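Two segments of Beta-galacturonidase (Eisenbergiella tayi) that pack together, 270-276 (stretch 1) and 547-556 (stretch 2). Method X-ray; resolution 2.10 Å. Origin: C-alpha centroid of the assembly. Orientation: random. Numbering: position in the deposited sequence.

Stretch 1, residues 270-276: LRIKGFC
Stretch 2 (547-556) VVKDSYRSLG

Strand 272-276 runs nearly antiparallel to helix 547-553 (150° between N-to-C directions, axes 9.9 Å apart at closest approach). CA atoms set the register: Lys-273 lies 6.4 Å from Tyr-552, and Arg-271 7.4 Å from Gly-556. Val-547 to Ser-551 have phi/psi near -65/-45, and Tyr-552 is -71/-33; Leu-555 is extended (-137/148).

All four hydrogen bonds across the contact end on backbone carbonyls. The CA-to-CB bond of Lys-273 points toward the other stretch, and its side chain (chi m, t, m, t) sends NZ 2.8 Å to Tyr-552 O and 2.8 Å to Leu-555 O; its long chain lets a buried ammonium reach both acceptors, and NZ is further satisfied elsewhere in the structure. Tyr-552 O also receives a weak bond from Leu-555 N (3.4 Å). Arg-271 (t, t, m, chi4 101°) donates NH1 to Gly-556 O at 2.8 Å, N-H...O angle 142°, while Leu-555 CD2 covers one guanidinium face, 4.0 Å from Arg-271 CZ. Tyr-552 OH donates to Gly-274 O at 2.8 Å, satisfying a buried strand carbonyl.

The Tyr-552 ring (chi1 -82°, chi2 9°) takes Lys-273 CB over one face, 3.9 Å from its centroid and 7° off the normal. Its edge is directed toward the Phe-275 face, offset, with centroids 5.9 Å apart and planes at 65°. Phe-275 CZ meets Val-548 CG1 at 3.7 Å. The contact buries 451 Å², both sides summed.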

# COMPACT_ATOMS: atom_id res chain seq x y z
N LEU A 270 32.03 26.42 -7.80
CA LEU A 270 31.22 25.21 -7.74
C LEU A 270 29.81 25.48 -7.21
O LEU A 270 29.63 26.24 -6.25
CB LEU A 270 31.94 24.20 -6.86
CG LEU A 270 31.59 22.73 -6.90
CD1 LEU A 270 31.66 22.19 -8.31
CD2 LEU A 270 32.60 22.03 -6.02
N ARG A 271 28.81 24.87 -7.84
CA ARG A 271 27.46 24.77 -7.29
C ARG A 271 27.19 23.32 -6.89
O ARG A 271 27.25 22.42 -7.73
CB ARG A 271 26.41 25.25 -8.29
CG ARG A 271 24.99 25.09 -7.74
CD ARG A 271 23.89 25.29 -8.80
NE ARG A 271 23.82 26.68 -9.26
CZ ARG A 271 24.34 27.10 -10.41
NH1 ARG A 271 24.95 26.24 -11.21
NH2 ARG A 271 24.24 28.37 -10.75
N ILE A 272 26.88 23.11 -5.62
CA ILE A 272 26.60 21.78 -5.09
C ILE A 272 25.12 21.45 -5.27
O ILE A 272 24.25 22.17 -4.77
CB ILE A 272 27.02 21.67 -3.61
CG1 ILE A 272 28.52 21.84 -3.50
CG2 ILE A 272 26.63 20.32 -3.02
CD1 ILE A 272 29.30 20.79 -4.24
N LYS A 273 24.84 20.36 -6.00
CA LYS A 273 23.49 19.82 -6.22
C LYS A 273 23.51 18.39 -5.65
O LYS A 273 23.77 17.43 -6.37
CB LYS A 273 23.11 19.81 -7.71
CG LYS A 273 23.23 21.17 -8.44
CD LYS A 273 22.66 21.11 -9.85
CE LYS A 273 23.60 20.39 -10.81
NZ LYS A 273 22.89 19.74 -11.96
N GLY A 274 23.23 18.24 -4.36
CA GLY A 274 23.60 17.04 -3.65
C GLY A 274 22.45 16.27 -3.01
O GLY A 274 21.30 16.75 -2.90
N PHE A 275 22.80 15.07 -2.56
CA PHE A 275 21.96 14.22 -1.73
C PHE A 275 22.73 13.75 -0.52
O PHE A 275 23.89 13.32 -0.62
CB PHE A 275 21.43 13.01 -2.51
CG PHE A 275 20.19 13.30 -3.29
CD1 PHE A 275 18.95 13.31 -2.66
CD2 PHE A 275 20.26 13.58 -4.65
CE1 PHE A 275 17.79 13.60 -3.38
CE2 PHE A 275 19.11 13.86 -5.37
CZ PHE A 275 17.87 13.87 -4.74
N CYS A 276 22.08 13.81 0.64
CA CYS A 276 22.53 13.01 1.75
C CYS A 276 22.16 11.56 1.45
O CYS A 276 21.04 11.28 1.02
CB CYS A 276 21.86 13.47 3.04
SG CYS A 276 22.30 15.17 3.53
N VAL A 547 9.98 16.79 -8.79
CA VAL A 547 10.26 18.17 -8.38
C VAL A 547 11.76 18.39 -8.22
O VAL A 547 12.30 19.43 -8.64
CB VAL A 547 9.50 18.48 -7.07
CG1 VAL A 547 10.21 19.56 -6.27
CG2 VAL A 547 8.09 18.93 -7.39
N VAL A 548 12.46 17.44 -7.59
CA VAL A 548 13.91 17.54 -7.44
C VAL A 548 14.59 17.47 -8.80
O VAL A 548 15.51 18.24 -9.09
CB VAL A 548 14.43 16.45 -6.49
CG1 VAL A 548 15.94 16.44 -6.50
CG2 VAL A 548 13.92 16.68 -5.04
N LYS A 549 14.15 16.54 -9.64
CA LYS A 549 14.75 16.38 -10.95
C LYS A 549 14.60 17.66 -11.78
O LYS A 549 15.56 18.15 -12.37
CB LYS A 549 14.11 15.18 -11.65
CG LYS A 549 14.60 14.87 -13.04
CD LYS A 549 13.98 13.55 -13.48
CE LYS A 549 14.47 13.10 -14.84
NZ LYS A 549 13.90 11.78 -15.17
N ASP A 550 13.39 18.22 -11.81
CA ASP A 550 13.18 19.49 -12.52
C ASP A 550 14.14 20.56 -12.02
O ASP A 550 14.71 21.31 -12.83
CB ASP A 550 11.75 19.98 -12.36
CG ASP A 550 10.76 19.15 -13.15
OD1 ASP A 550 11.18 18.35 -14.03
OD2 ASP A 550 9.54 19.28 -12.87
N SER A 551 14.32 20.66 -10.71
CA SER A 551 15.19 21.69 -10.15
C SER A 551 16.65 21.43 -10.50
O SER A 551 17.33 22.32 -11.03
CB SER A 551 15.01 21.78 -8.64
OG SER A 551 15.99 22.64 -8.08
N TYR A 552 17.15 20.22 -10.21
CA TYR A 552 18.58 19.97 -10.38
C TYR A 552 18.99 19.91 -11.85
O TYR A 552 20.12 20.27 -12.19
CB TYR A 552 18.97 18.66 -9.68
CG TYR A 552 19.22 18.74 -8.18
CD1 TYR A 552 18.91 19.88 -7.45
CD2 TYR A 552 19.77 17.66 -7.51
CE1 TYR A 552 19.15 19.94 -6.07
CE2 TYR A 552 20.01 17.71 -6.14
CZ TYR A 552 19.70 18.85 -5.43
OH TYR A 552 19.95 18.88 -4.07
N ARG A 553 18.10 19.43 -12.72
CA ARG A 553 18.41 19.39 -14.15
C ARG A 553 18.40 20.77 -14.80
O ARG A 553 18.89 20.92 -15.92
CB ARG A 553 17.42 18.48 -14.86
CG ARG A 553 17.60 17.01 -14.54
CD ARG A 553 18.05 16.34 -15.79
NE ARG A 553 17.52 15.00 -15.95
CZ ARG A 553 18.28 13.92 -15.94
NH1 ARG A 553 19.60 14.06 -15.77
NH2 ARG A 553 17.73 12.71 -16.10
N SER A 554 17.86 21.79 -14.13
CA SER A 554 17.84 23.13 -14.68
C SER A 554 19.08 23.94 -14.29
O SER A 554 19.12 25.15 -14.54
CB SER A 554 16.58 23.86 -14.21
OG SER A 554 16.67 24.17 -12.84
N LEU A 555 20.07 23.31 -13.68
CA LEU A 555 21.21 24.04 -13.18
C LEU A 555 22.46 23.27 -13.52
O LEU A 555 22.44 22.03 -13.57
CB LEU A 555 21.11 24.28 -11.67
CG LEU A 555 20.09 25.32 -11.19
CD1 LEU A 555 19.89 25.17 -9.71
CD2 LEU A 555 20.54 26.73 -11.51
N GLY A 556 23.55 24.00 -13.75
CA GLY A 556 24.82 23.39 -14.07
C GLY A 556 25.66 23.20 -12.82
O GLY A 556 25.24 23.48 -11.70